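Local atomic coordinates of 16S rRNA methyltransferase (Streptomyces sp. DSM 40477, PDB entry 3MQ2), a protein that methylates the N1 position of adenine 1408 in 16S rRNA, using S-adenosyl-L-methionine as methyl donor, and so confers resistance to aminoglycosides such as kanamycin and apramycin. Residues A[18-23]-A[94-99]; A[27-32]-A[129-134]; A[41-46]-A[68-73]; A[108-113]-A[120-125]; A[125-130]-A[174-179]. All blocks are in the same frame, centred on the assembly; numbering follows the deposited sequence. Where two conformers were deposited one is given.

Contact 1: residues A[18-23]-A[94-99]; sequences AEFEQL and PPLSGV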
# COMPACT_ATOMS: atom_id res chain seq x y z
N ALA A 18 3.69 -21.25 7.64
CA ALA A 18 3.92 -22.41 6.80
C ALA A 18 2.84 -22.53 5.72
O ALA A 18 3.12 -22.87 4.58
CB ALA A 18 3.98 -23.68 7.64
N GLU A 19 1.60 -22.23 6.10
CA GLU A 19 0.50 -22.25 5.14
C GLU A 19 0.66 -21.12 4.11
O GLU A 19 0.37 -21.30 2.93
CB GLU A 19 -0.82 -22.11 5.88
CG GLU A 19 -2.05 -22.26 5.02
CD GLU A 19 -3.30 -22.49 5.84
OE1 GLU A 19 -4.41 -22.38 5.28
OE2 GLU A 19 -3.16 -22.78 7.05
N PHE A 20 1.12 -19.97 4.57
CA PHE A 20 1.38 -18.87 3.65
C PHE A 20 2.46 -19.25 2.65
O PHE A 20 2.34 -18.96 1.47
CB PHE A 20 1.80 -17.59 4.38
CG PHE A 20 2.11 -16.46 3.45
CD1 PHE A 20 1.08 -15.73 2.88
CD2 PHE A 20 3.41 -16.16 3.11
CE1 PHE A 20 1.35 -14.69 2.00
CE2 PHE A 20 3.69 -15.12 2.22
CZ PHE A 20 2.66 -14.39 1.67
N GLU A 21 3.52 -19.89 3.14
CA GLU A 21 4.63 -20.26 2.27
C GLU A 21 4.19 -21.21 1.17
O GLU A 21 4.61 -21.07 0.01
CB GLU A 21 5.77 -20.88 3.09
CG GLU A 21 6.66 -19.84 3.70
CD GLU A 21 7.04 -18.77 2.70
OE1 GLU A 21 7.46 -19.12 1.58
OE2 GLU A 21 6.89 -17.57 3.03
N GLN A 22 3.35 -22.17 1.51
CA GLN A 22 2.83 -23.10 0.52
C GLN A 22 2.02 -22.37 -0.53
O GLN A 22 2.11 -22.67 -1.72
CB GLN A 22 2.00 -24.20 1.19
CG GLN A 22 2.81 -25.09 2.13
CD GLN A 22 1.99 -26.20 2.75
OE1 GLN A 22 2.48 -27.32 2.95
NE2 GLN A 22 0.73 -25.91 3.06
N LEU A 23 1.22 -21.39 -0.10
CA LEU A 23 0.43 -20.59 -1.02
C LEU A 23 1.34 -19.79 -1.95
O LEU A 23 1.23 -19.88 -3.17
CB LEU A 23 -0.50 -19.64 -0.26
CG LEU A 23 -1.30 -18.65 -1.12
CD1 LEU A 23 -2.16 -19.38 -2.14
CD2 LEU A 23 -2.15 -17.73 -0.26
N PRO A 94 2.50 -8.37 9.40
CA PRO A 94 2.52 -9.83 9.43
C PRO A 94 3.91 -10.34 9.07
O PRO A 94 4.72 -9.60 8.49
CB PRO A 94 1.52 -10.22 8.32
CG PRO A 94 0.74 -8.98 8.03
CD PRO A 94 1.66 -7.84 8.31
N PRO A 95 4.20 -11.60 9.42
CA PRO A 95 5.50 -12.21 9.16
C PRO A 95 5.67 -12.56 7.68
O PRO A 95 5.85 -13.72 7.33
CB PRO A 95 5.45 -13.48 10.02
CG PRO A 95 4.02 -13.83 10.07
CD PRO A 95 3.27 -12.52 10.08
N LEU A 96 5.60 -11.54 6.83
CA LEU A 96 5.81 -11.70 5.40
C LEU A 96 7.30 -11.58 5.09
O LEU A 96 8.03 -10.86 5.76
CB LEU A 96 5.03 -10.62 4.63
CG LEU A 96 3.50 -10.66 4.73
CD1 LEU A 96 2.88 -9.32 4.36
CD2 LEU A 96 2.95 -11.76 3.84
N SER A 97 7.74 -12.29 4.06
CA SER A 97 9.13 -12.15 3.65
C SER A 97 9.21 -12.19 2.13
O SER A 97 8.38 -12.81 1.48
CB SER A 97 9.96 -13.29 4.23
OG SER A 97 9.40 -14.53 3.86
N GLY A 98 10.20 -11.49 1.59
CA GLY A 98 10.47 -11.52 0.16
C GLY A 98 9.42 -10.90 -0.75
O GLY A 98 9.32 -11.27 -1.93
N VAL A 99 8.62 -9.97 -0.24
CA VAL A 99 7.68 -9.24 -1.08
C VAL A 99 8.45 -8.56 -2.23
O VAL A 99 9.54 -8.05 -2.01
CB VAL A 99 6.91 -8.18 -0.26
CG1 VAL A 99 6.11 -7.26 -1.18
CG2 VAL A 99 5.99 -8.87 0.77

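Contact 2: residues A[27-32]-A[129-134]; sequences YDDVVL and VCRPGA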
# COMPACT_ATOMS: atom_id res chain seq x y z
N TYR A 27 3.08 -19.00 -6.81
CA TYR A 27 3.05 -17.79 -7.62
C TYR A 27 4.45 -17.28 -7.93
O TYR A 27 5.42 -17.67 -7.28
CB TYR A 27 2.18 -16.70 -6.95
CG TYR A 27 0.74 -17.13 -6.84
CD1 TYR A 27 -0.15 -16.88 -7.87
CD2 TYR A 27 0.27 -17.83 -5.73
CE1 TYR A 27 -1.46 -17.28 -7.79
CE2 TYR A 27 -1.05 -18.24 -5.65
CZ TYR A 27 -1.91 -17.95 -6.69
OH TYR A 27 -3.23 -18.35 -6.65
N ASP A 28 4.55 -16.43 -8.95
CA ASP A 28 5.83 -15.92 -9.40
C ASP A 28 6.41 -14.91 -8.43
O ASP A 28 7.62 -14.82 -8.25
CB ASP A 28 5.69 -15.28 -10.78
CG ASP A 28 5.45 -16.30 -11.88
OD1 ASP A 28 5.70 -17.50 -11.63
OD2 ASP A 28 5.04 -15.90 -12.98
N ASP A 29 5.53 -14.14 -7.79
CA ASP A 29 5.99 -13.07 -6.91
C ASP A 29 4.85 -12.60 -6.02
O ASP A 29 3.70 -13.01 -6.20
CB ASP A 29 6.51 -11.90 -7.75
CG ASP A 29 7.52 -11.04 -7.01
OD1 ASP A 29 7.85 -11.36 -5.84
OD2 ASP A 29 7.99 -10.05 -7.61
N VAL A 30 5.17 -11.75 -5.06
CA VAL A 30 4.16 -11.24 -4.13
C VAL A 30 4.11 -9.72 -4.19
O VAL A 30 5.15 -9.06 -4.20
CB VAL A 30 4.45 -11.69 -2.68
CG1 VAL A 30 3.47 -11.04 -1.71
CG2 VAL A 30 4.38 -13.21 -2.55
N VAL A 31 2.89 -9.18 -4.23
CA VAL A 31 2.65 -7.74 -4.16
C VAL A 31 1.94 -7.48 -2.85
O VAL A 31 1.06 -8.24 -2.50
CB VAL A 31 1.72 -7.28 -5.30
CG1 VAL A 31 1.37 -5.80 -5.18
CG2 VAL A 31 2.36 -7.56 -6.67
N LEU A 32 2.34 -6.44 -2.12
CA LEU A 32 1.71 -6.12 -0.83
C LEU A 32 1.14 -4.71 -0.86
O LEU A 32 1.85 -3.77 -1.19
CB LEU A 32 2.74 -6.22 0.29
CG LEU A 32 2.27 -5.80 1.69
CD1 LEU A 32 1.17 -6.75 2.18
CD2 LEU A 32 3.43 -5.80 2.67
N VAL A 129 9.87 -6.71 5.10
CA VAL A 129 9.09 -7.78 4.48
C VAL A 129 9.37 -7.91 2.98
O VAL A 129 8.87 -8.82 2.32
CB VAL A 129 7.56 -7.61 4.69
CG1 VAL A 129 7.24 -7.50 6.18
CG2 VAL A 129 7.03 -6.40 3.93
N CYS A 130 10.19 -7.00 2.46
CA CYS A 130 10.50 -6.99 1.03
C CYS A 130 11.86 -7.59 0.78
O CYS A 130 12.76 -7.47 1.61
CB CYS A 130 10.52 -5.56 0.49
SG CYS A 130 8.93 -4.73 0.52
N ARG A 131 12.03 -8.19 -0.39
CA ARG A 131 13.38 -8.56 -0.80
C ARG A 131 14.12 -7.32 -1.26
O ARG A 131 13.51 -6.36 -1.75
CB ARG A 131 13.35 -9.62 -1.91
CG ARG A 131 12.72 -9.15 -3.21
CD ARG A 131 13.15 -10.02 -4.40
NE ARG A 131 12.54 -9.53 -5.64
CZ ARG A 131 11.32 -9.86 -6.04
NH1 ARG A 131 10.60 -10.69 -5.30
NH2 ARG A 131 10.83 -9.37 -7.17
N PRO A 132 15.45 -7.32 -1.12
CA PRO A 132 16.23 -6.25 -1.75
C PRO A 132 15.92 -6.25 -3.25
O PRO A 132 15.86 -7.32 -3.86
CB PRO A 132 17.67 -6.69 -1.52
CG PRO A 132 17.62 -7.59 -0.32
CD PRO A 132 16.29 -8.30 -0.43
N GLY A 133 15.69 -5.07 -3.82
CA GLY A 133 15.35 -4.95 -5.23
C GLY A 133 13.86 -4.85 -5.49
O GLY A 133 13.44 -4.58 -6.62
N ALA A 134 13.05 -5.06 -4.45
CA ALA A 134 11.60 -4.89 -4.56
C ALA A 134 11.27 -3.48 -5.03
O ALA A 134 11.96 -2.53 -4.67
CB ALA A 134 10.93 -5.13 -3.20

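Contact 3: residues A[41-46]-A[68-73]; sequences HPYKVA and SAKAAA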
# COMPACT_ATOMS: atom_id res chain seq x y z
N HIS A 41 -8.28 -1.72 -4.71
CA HIS A 41 -7.05 -1.66 -5.49
C HIS A 41 -6.39 -3.03 -5.65
O HIS A 41 -6.09 -3.46 -6.76
CB HIS A 41 -6.06 -0.66 -4.86
CG HIS A 41 -4.67 -0.76 -5.39
ND1 HIS A 41 -4.35 -0.45 -6.70
CD2 HIS A 41 -3.52 -1.16 -4.80
CE1 HIS A 41 -3.05 -0.65 -6.89
NE2 HIS A 41 -2.52 -1.07 -5.75
N PRO A 42 -6.15 -3.74 -4.54
CA PRO A 42 -5.50 -5.05 -4.69
C PRO A 42 -6.38 -6.05 -5.43
O PRO A 42 -5.87 -6.98 -6.05
CB PRO A 42 -5.26 -5.50 -3.24
CG PRO A 42 -6.20 -4.68 -2.41
CD PRO A 42 -6.29 -3.34 -3.12
N TYR A 43 -7.70 -5.87 -5.37
CA TYR A 43 -8.59 -6.73 -6.12
C TYR A 43 -8.30 -6.55 -7.61
O TYR A 43 -8.16 -7.53 -8.35
CB TYR A 43 -10.05 -6.41 -5.81
CG TYR A 43 -11.02 -7.37 -6.46
CD1 TYR A 43 -11.46 -8.51 -5.79
CD2 TYR A 43 -11.49 -7.15 -7.75
CE1 TYR A 43 -12.34 -9.40 -6.38
CE2 TYR A 43 -12.37 -8.04 -8.35
CZ TYR A 43 -12.79 -9.16 -7.66
OH TYR A 43 -13.67 -10.04 -8.26
N LYS A 44 -8.19 -5.30 -8.04
CA LYS A 44 -7.78 -5.03 -9.42
C LYS A 44 -6.41 -5.62 -9.74
O LYS A 44 -6.24 -6.28 -10.76
CB LYS A 44 -7.78 -3.53 -9.74
CG LYS A 44 -7.07 -3.21 -11.07
CD LYS A 44 -7.32 -1.78 -11.52
CE LYS A 44 -6.77 -1.53 -12.93
NZ LYS A 44 -7.15 -0.18 -13.45
N VAL A 45 -5.44 -5.40 -8.87
CA VAL A 45 -4.10 -5.92 -9.11
C VAL A 45 -4.12 -7.44 -9.28
O VAL A 45 -3.53 -7.98 -10.22
CB VAL A 45 -3.10 -5.49 -8.02
CG1 VAL A 45 -1.72 -6.12 -8.26
CG2 VAL A 45 -2.99 -3.97 -7.99
N ALA A 46 -4.82 -8.14 -8.38
CA ALA A 46 -4.89 -9.60 -8.46
C ALA A 46 -5.59 -10.04 -9.74
O ALA A 46 -5.15 -10.98 -10.41
CB ALA A 46 -5.57 -10.19 -7.22
N SER A 68 -13.38 -8.70 0.53
CA SER A 68 -12.72 -9.94 0.94
C SER A 68 -13.67 -11.14 0.83
O SER A 68 -13.25 -12.24 0.48
CB SER A 68 -12.12 -9.83 2.36
OG SER A 68 -13.12 -9.75 3.37
N ALA A 69 -14.95 -10.91 1.10
CA ALA A 69 -15.96 -11.96 0.96
C ALA A 69 -16.12 -12.34 -0.51
O ALA A 69 -16.19 -13.52 -0.86
CB ALA A 69 -17.29 -11.51 1.54
N LYS A 70 -16.17 -11.33 -1.37
CA LYS A 70 -16.29 -11.55 -2.81
C LYS A 70 -15.07 -12.30 -3.34
O LYS A 70 -15.20 -13.24 -4.12
CB LYS A 70 -16.45 -10.22 -3.52
CG LYS A 70 -16.48 -10.32 -5.04
CD LYS A 70 -16.84 -8.98 -5.65
CE LYS A 70 -17.12 -9.09 -7.13
NZ LYS A 70 -17.59 -7.80 -7.69
N ALA A 71 -13.88 -11.89 -2.91
CA ALA A 71 -12.65 -12.50 -3.39
C ALA A 71 -12.53 -13.96 -2.97
O ALA A 71 -11.82 -14.73 -3.61
CB ALA A 71 -11.43 -11.69 -2.90
N ALA A 72 -13.21 -14.32 -1.89
CA ALA A 72 -13.13 -15.69 -1.37
C ALA A 72 -14.24 -16.58 -1.93
O ALA A 72 -14.32 -17.76 -1.59
CB ALA A 72 -13.20 -15.68 0.15
N ALA A 73 -15.07 -16.00 -2.80
CA ALA A 73 -16.18 -16.73 -3.40
C ALA A 73 -15.69 -17.53 -4.59
O ALA A 73 -14.50 -17.53 -4.90
CB ALA A 73 -17.27 -15.76 -3.83

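Contact 4: residues A[108-113]-A[120-125]; sequences WGSLLR and PEMLRG. With SAH (S-adenosyl-L-homocysteine), chain C.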
# COMPACT_ATOMS: atom_id res chain seq x y z
N TRP A 108 -3.06 7.97 5.46
CA TRP A 108 -3.25 9.01 6.47
C TRP A 108 -2.92 8.42 7.83
O TRP A 108 -2.60 7.23 7.93
CB TRP A 108 -4.66 9.62 6.42
CG TRP A 108 -5.83 8.68 6.65
CD1 TRP A 108 -6.51 7.97 5.70
CD2 TRP A 108 -6.47 8.40 7.90
NE1 TRP A 108 -7.53 7.25 6.30
CE2 TRP A 108 -7.51 7.49 7.65
CE3 TRP A 108 -6.25 8.83 9.22
CZ2 TRP A 108 -8.35 7.00 8.66
CZ3 TRP A 108 -7.08 8.34 10.23
CH2 TRP A 108 -8.11 7.44 9.94
N GLY A 109 -2.97 9.24 8.87
CA GLY A 109 -2.67 8.75 10.21
C GLY A 109 -1.21 8.38 10.34
O GLY A 109 -0.34 8.98 9.71
N SER A 110 -0.92 7.36 11.15
CA SER A 110 0.46 7.04 11.47
C SER A 110 1.20 6.48 10.26
O SER A 110 2.42 6.61 10.18
CB SER A 110 0.52 6.04 12.64
OG SER A 110 -0.02 4.78 12.27
N LEU A 111 0.48 5.88 9.33
CA LEU A 111 1.10 5.37 8.11
C LEU A 111 1.63 6.53 7.26
O LEU A 111 2.69 6.44 6.65
CB LEU A 111 0.12 4.52 7.30
CG LEU A 111 0.64 3.89 6.00
CD1 LEU A 111 1.91 3.11 6.25
CD2 LEU A 111 -0.43 3.00 5.36
N LEU A 112 0.89 7.63 7.24
CA LEU A 112 1.35 8.80 6.49
C LEU A 112 2.56 9.40 7.20
O LEU A 112 3.56 9.71 6.58
CB LEU A 112 0.21 9.84 6.36
CG LEU A 112 0.62 11.23 5.84
CD1 LEU A 112 1.33 11.12 4.50
CD2 LEU A 112 -0.61 12.12 5.74
N ARG A 113 2.46 9.54 8.52
CA ARG A 113 3.60 10.07 9.25
C ARG A 113 4.83 9.21 8.95
O ARG A 113 5.93 9.73 8.74
CB ARG A 113 3.29 10.09 10.75
CG ARG A 113 4.34 10.80 11.58
CD ARG A 113 3.91 10.95 13.03
NE ARG A 113 3.99 9.69 13.78
CZ ARG A 113 2.93 8.95 14.10
NH1 ARG A 113 1.71 9.33 13.74
NH2 ARG A 113 3.10 7.82 14.77
N PRO A 120 12.78 6.77 10.80
CA PRO A 120 12.88 5.71 9.79
C PRO A 120 12.24 4.37 10.18
O PRO A 120 12.23 3.46 9.34
CB PRO A 120 14.40 5.51 9.67
CG PRO A 120 14.90 5.82 11.04
CD PRO A 120 14.05 6.97 11.52
N GLU A 121 11.69 4.25 11.39
CA GLU A 121 11.25 2.95 11.88
C GLU A 121 10.16 2.29 11.04
O GLU A 121 10.24 1.11 10.73
CB GLU A 121 10.80 3.04 13.34
CG GLU A 121 11.95 3.20 14.32
CD GLU A 121 11.85 4.47 15.13
OE1 GLU A 121 10.79 5.12 15.10
OE2 GLU A 121 12.85 4.83 15.80
N MET A 122 9.15 3.05 10.65
CA MET A 122 8.08 2.42 9.88
C MET A 122 8.56 2.01 8.49
O MET A 122 8.23 0.92 8.02
CB MET A 122 6.84 3.29 9.78
CG MET A 122 5.67 2.50 9.19
SD MET A 122 4.15 3.44 9.16
CE MET A 122 3.66 3.36 10.87
N LEU A 123 9.30 2.88 7.83
CA LEU A 123 9.85 2.55 6.51
C LEU A 123 10.73 1.30 6.59
O LEU A 123 10.69 0.43 5.72
CB LEU A 123 10.64 3.72 5.92
CG LEU A 123 9.78 4.90 5.45
CD1 LEU A 123 10.64 6.15 5.20
CD2 LEU A 123 9.04 4.48 4.19
N ARG A 124 11.52 1.21 7.65
CA ARG A 124 12.37 0.04 7.85
C ARG A 124 11.56 -1.23 8.07
O ARG A 124 11.95 -2.31 7.62
CB ARG A 124 13.34 0.26 9.01
CG ARG A 124 14.46 1.23 8.67
CD ARG A 124 15.48 1.33 9.80
NE ARG A 124 16.56 2.25 9.45
CZ ARG A 124 17.22 3.00 10.33
NH1 ARG A 124 16.92 2.94 11.62
NH2 ARG A 124 18.18 3.81 9.91
N GLY A 125 10.44 -1.10 8.78
CA GLY A 125 9.59 -2.25 9.04
C GLY A 125 8.96 -2.76 7.76
O GLY A 125 8.79 -3.97 7.57
N SAH C . -5.18 2.67 0.11
CA SAH C . -6.62 2.66 0.27
CB SAH C . -7.04 3.28 1.60
CG SAH C . -6.31 4.58 1.94
SD SAH C . -7.11 5.44 3.32
C SAH C . -7.26 3.41 -0.88
O SAH C . -8.48 3.45 -1.03
OXT SAH C . -6.54 4.01 -1.69
C5' SAH C . -5.67 5.01 4.33
C4' SAH C . -5.83 3.64 4.99
O4' SAH C . -4.67 3.35 5.74
C3' SAH C . -7.00 3.58 5.97
O3' SAH C . -7.80 2.47 5.66
C2' SAH C . -6.39 3.35 7.34
O2' SAH C . -7.15 2.43 8.09
C1' SAH C . -5.04 2.78 6.97
N9 SAH C . -3.98 3.04 7.96
C8 SAH C . -3.60 4.23 8.52
N7 SAH C . -2.56 3.99 9.37
C5 SAH C . -2.29 2.65 9.33
C6 SAH C . -1.35 1.86 9.97
N6 SAH C . -0.48 2.39 10.82
N1 SAH C . -1.33 0.51 9.70
C2 SAH C . -2.22 -0.06 8.82
N3 SAH C . -3.16 0.73 8.19
C4 SAH C . -3.17 2.06 8.44

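Contact 5: residues A[125-130]-A[174-179]; sequences GMAAVC and AGWKLA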
# COMPACT_ATOMS: atom_id res chain seq x y z
N GLY A 125 10.44 -1.10 8.78
CA GLY A 125 9.59 -2.25 9.04
C GLY A 125 8.96 -2.76 7.76
O GLY A 125 8.79 -3.97 7.57
N MET A 126 8.58 -1.84 6.88
CA MET A 126 8.00 -2.22 5.60
C MET A 126 9.07 -2.82 4.70
O MET A 126 8.82 -3.81 4.01
CB MET A 126 7.29 -1.03 4.95
CG MET A 126 5.92 -0.75 5.58
SD MET A 126 4.96 0.49 4.69
CE MET A 126 5.91 1.96 5.09
N ALA A 127 10.26 -2.23 4.72
CA ALA A 127 11.36 -2.76 3.93
C ALA A 127 11.69 -4.18 4.39
O ALA A 127 12.11 -5.01 3.59
CB ALA A 127 12.59 -1.86 4.01
N ALA A 128 11.49 -4.46 5.67
CA ALA A 128 11.82 -5.78 6.22
C ALA A 128 11.11 -6.93 5.51
O ALA A 128 11.68 -8.02 5.36
CB ALA A 128 11.50 -5.83 7.72
N VAL A 129 9.87 -6.71 5.10
CA VAL A 129 9.09 -7.78 4.48
C VAL A 129 9.37 -7.91 2.98
O VAL A 129 8.87 -8.82 2.32
CB VAL A 129 7.56 -7.61 4.69
CG1 VAL A 129 7.24 -7.50 6.18
CG2 VAL A 129 7.03 -6.40 3.93
N CYS A 130 10.19 -7.00 2.46
CA CYS A 130 10.50 -6.99 1.03
C CYS A 130 11.86 -7.59 0.78
O CYS A 130 12.76 -7.47 1.61
CB CYS A 130 10.52 -5.56 0.49
SG CYS A 130 8.93 -4.73 0.52
N ALA A 174 16.50 4.80 5.53
CA ALA A 174 15.63 3.70 5.92
C ALA A 174 15.72 2.53 4.95
O ALA A 174 15.00 1.55 5.08
CB ALA A 174 14.18 4.18 6.04
N GLY A 175 16.60 2.65 3.95
CA GLY A 175 16.80 1.58 2.99
C GLY A 175 15.86 1.59 1.79
O GLY A 175 15.66 0.56 1.17
N TRP A 176 15.27 2.75 1.49
CA TRP A 176 14.47 2.90 0.28
C TRP A 176 15.18 3.82 -0.71
O TRP A 176 15.55 4.93 -0.36
CB TRP A 176 13.10 3.53 0.57
CG TRP A 176 12.18 2.71 1.44
CD1 TRP A 176 12.51 1.97 2.55
CD2 TRP A 176 10.77 2.57 1.27
NE1 TRP A 176 11.38 1.38 3.08
CE2 TRP A 176 10.29 1.74 2.31
CE3 TRP A 176 9.85 3.08 0.34
CZ2 TRP A 176 8.95 1.40 2.44
CZ3 TRP A 176 8.51 2.74 0.47
CH2 TRP A 176 8.07 1.90 1.51
N LYS A 177 15.36 3.35 -1.94
CA LYS A 177 15.95 4.17 -2.99
C LYS A 177 14.86 4.88 -3.75
O LYS A 177 14.14 4.28 -4.54
CB LYS A 177 16.78 3.31 -3.94
CG LYS A 177 17.26 4.05 -5.19
CD LYS A 177 17.95 5.35 -4.83
CE LYS A 177 18.40 6.11 -6.07
NZ LYS A 177 19.30 5.29 -6.92
N LEU A 178 14.72 6.19 -3.49
CA LEU A 178 13.68 6.98 -4.14
C LEU A 178 14.16 7.42 -5.51
O LEU A 178 15.02 8.29 -5.63
CB LEU A 178 13.32 8.20 -3.28
CG LEU A 178 12.18 9.08 -3.82
CD1 LEU A 178 10.92 8.26 -4.10
CD2 LEU A 178 11.88 10.21 -2.85
N ALA A 179 13.61 6.79 -6.55
CA ALA A 179 14.10 6.98 -7.91
C ALA A 179 13.32 8.02 -8.68
O ALA A 179 13.85 8.70 -9.56
CB ALA A 179 14.06 5.66 -8.66

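Contact 1: residues A[18-23]-A[94-99]
Phe20 meets Leu96 through the far end of its ring: CZ lies 3.4 Å from CD2 of Leu96, and CE1 and CE2 of the ring are each 3.8 Å from that same methyl. One methyl of the leucine therefore sits near the midline of the phenyl tip, coming in obliquely to the ring plane, while the two side chains run at about a right angle. The phenylalanine reaches this far because its CG stands anti to the backbone nitrogen (chi1 178°), which throws the ring off the helix toward the loop. Leu96 starts out across this direction, and it is the branched end that turns to the ring. A flat, long residue suits the helix side, since the backbones stay well apart, with CA atoms 8.6 Å from each other in Phe20 and Leu96.

The contact lays helix 17-24 over the edge of the Rossmann-like methyltransferase sheet, where segment 94-99 is the loop that enters strand 99-105. Phe20 also rests on Leu53 and Val55 of strand 52-58 and on Leu84 of strand 83-87, and Leu96 on Leu32, so the pair belongs to a larger apolar layer. At the solvent-facing margin the carboxylate of Glu21 comes only loosely near Ser97, OE2 being 4.0 Å from OG. That acid is instead engaged by Arg24, whose guanidinium forms a salt bridge with OE2 and also donates to the carbonyl oxygen of Ser97, bridging helix and loop. Before Leu96 the chain bends in an inverse gamma turn centred on Pro95, a tight reversal compatible with the fixed phi of proline.

Contact 2: residues A[27-32]-A[129-134]
Asp29 and Arg131 join two segments whose backbones do not pair directly: the nearest CA atoms, those of Leu32 and Cys130, are 9.0 Å apart, and side chains bridge the gap at two places. At the Asp29 end of the strand Arg131 grips Asp29 in a bidentate, end-on salt bridge, with NH1 2.9 Å from OD1 and NH2 3.0 Å from OD2. Both bonds are nearly straight, at 170° and 166°, and both carboxylate oxygens are met on their syn sides. The acid lies at the edge of the guanidinium, close to its plane, but the two flat groups are twisted 26° apart, leaving the nitrogens somewhat out of the carboxylate plane. An extended arginine chain from CG to NE reaches the short aspartate. OD1 also takes a weak bond from the backbone nitrogen of Val30, 2.8 Å away, which may help to hold the carboxylate.

Three residues further along, on the buried apolar side, CD2 of Leu32 touches CG2 of Val129 at 3.9 Å, the branched chains crossing at about a right angle. Beyond Arg131 a type II turn leads through Pro132 to Gly133, whose positive phi suits glycine, since a CB there would collide with the carbonyl oxygen of Pro132. In this Rossmann-like methyltransferase core, strand 99-105 pairs with both segments and is spanned by the salt bridge, while strand 52-58 flanks strand 29-34 on its other edge.

Contact 3: residues A[41-46]-A[68-73]
Two neighbouring helices on one face of the Rossmann-like sheet, 40-48 and 65-71, meet here through a single tyrosine. Tyr43 points from the first helix toward the second; with chi1 at -174° the ring swings out beside the carbonyl carbon and fills the space that the backbones leave, their closest CA atoms being 7.6 Å apart in Tyr43 and Ala71. Ala71 approaches the rim of the ring, near its plane, with CB 4.3 Å from CE1; its small side chain allows the broad aromatic to come alongside the last turn of helix 65-71. Farther out, the extended aliphatic part of Lys70 crosses the tyrosine at about a right angle, and its CE lies 3.8 Å from OH. This is a van der Waals approach, and the hydroxyl is satisfied by a different group, the carbonyl oxygen of Gly78. A tyrosine is thus well suited to the place: its ring packs against carbon while its OH ties down a loop beyond the helix end. On the sheet side of the pair lie Leu83 and Tyr85 of strand 83-87, both touched by Tyr43, and Ala71 also rests on Leu83. Pro42, Val45 and Ala46 settle helix 40-48 onto Val54 of strand 52-58.

Contact 4: residues A[108-113]-A[120-125]
Met122 reaches across to the first turn of helix 109-116 and places its thioether against Leu111 and Ser110. The chain leaves its own helix fully extended as far as SD, then bends at the last torsion (chi3 -77°), which brings the terminal methyl over the backbone of the other helix. SD is 3.7 Å from CD1 of Leu111, and CE lies 3.5 Å from the carbonyl oxygen of Ser110. A flexible, unbranched methionine suits this junction, because it can fit both a leucine methyl and a backbone carbonyl. Leu111 begins by pointing away from helix 121-128, and only its branched end returns to the sulfur; the two side chains cross at about a right angle.

The other side of Leu111 serves the cofactor pocket, its CB lying 3.4 Å from N7 of the S-adenosyl-L-homocysteine adenine. Ser110 carries OG between its backbone nitrogen and carbonyl carbon (chi1 66°), where it accepts a bent hydrogen bond, 146° at the hydrogen, from the adenine N6 at 2.8 Å; the same OG is hydrogen-bonded to Glu91, which also hydrogen-bonds the bound S-adenosyl-L-homocysteine. Trp108 turns its indole to the thioether link in the middle of the ligand, with CD1 3.4 Å from the ligand's C5' and NE1 3.5 Å from the ligand's SD, in an oblique approach. The exocyclic amine is thus recognised by a hydroxyl held in a polar network, consistent with selection of adenine, while the thioether of Met122 packs beside that hydroxyl-bearing turn, against Leu111 and the Ser110 carbonyl.

Contact 5: residues A[125-130]-A[174-179]
This is a buried, apolar contact between the C-terminal end of helix 121-128 and the start of strand 176-184, an outermost strand of the main sheet. Trp176 supplies most of it, its indole meeting two successive helix residues. Ala127 puts its CB 3.6 Å from NE1, oblique to the ring, and Met126 lies at the rim in the indole plane, with CB 3.9 Å from CZ2. The bent end of the methionine chain then curls back, so that CE comes within 4.1 Å of CZ2 as well. Trp176 sets off across the direction of the helix, and with CG beside its backbone nitrogen (chi1 -64°) the indole swings round to meet it. Alanine suits the position nearest the strand, because its single methyl lets the wide ring come close to the helix backbone. The polar edge is cared for too: NE1 donates to the carbonyl oxygen of Leu123, one turn earlier in the same helix.

Gly175 ends helix 160-173 in a Schellman motif, and its positive phi (87°) is readily adopted by glycine just as the chain turns into the strand. Around the pair, Trp176 also meets the rings of Phe136 and Tyr171, Met126 rests on Leu102 and Val104 of strand 99-105, and Ile216 of strand 209-216 touches both Ala127 and Trp176, placing helix 121-128 across one face of the sheet.

In the fold
From the N terminus, helix 17-24 opens contact 1 and strand 29-34 opens contact 2 before either closes. Contact 3 forms within both loops, joining helices 40-48 and 65-71. Contact 1 closes at 94-99, and because contact 2 closes only at 129-134, the two cross; they touch where Val99 pairs with Val129 and Arg131. Contact 4, a short local closure at the cofactor pocket, lies inside the span of contact 2. Contact 5 starts on helix 121-128, shared with contact 4, overlaps contact 2 at Val129 and Cys130, and runs on to strand 176-184. Together they tie helices and loops to the sheet from strand 83-87 to strand 176-184.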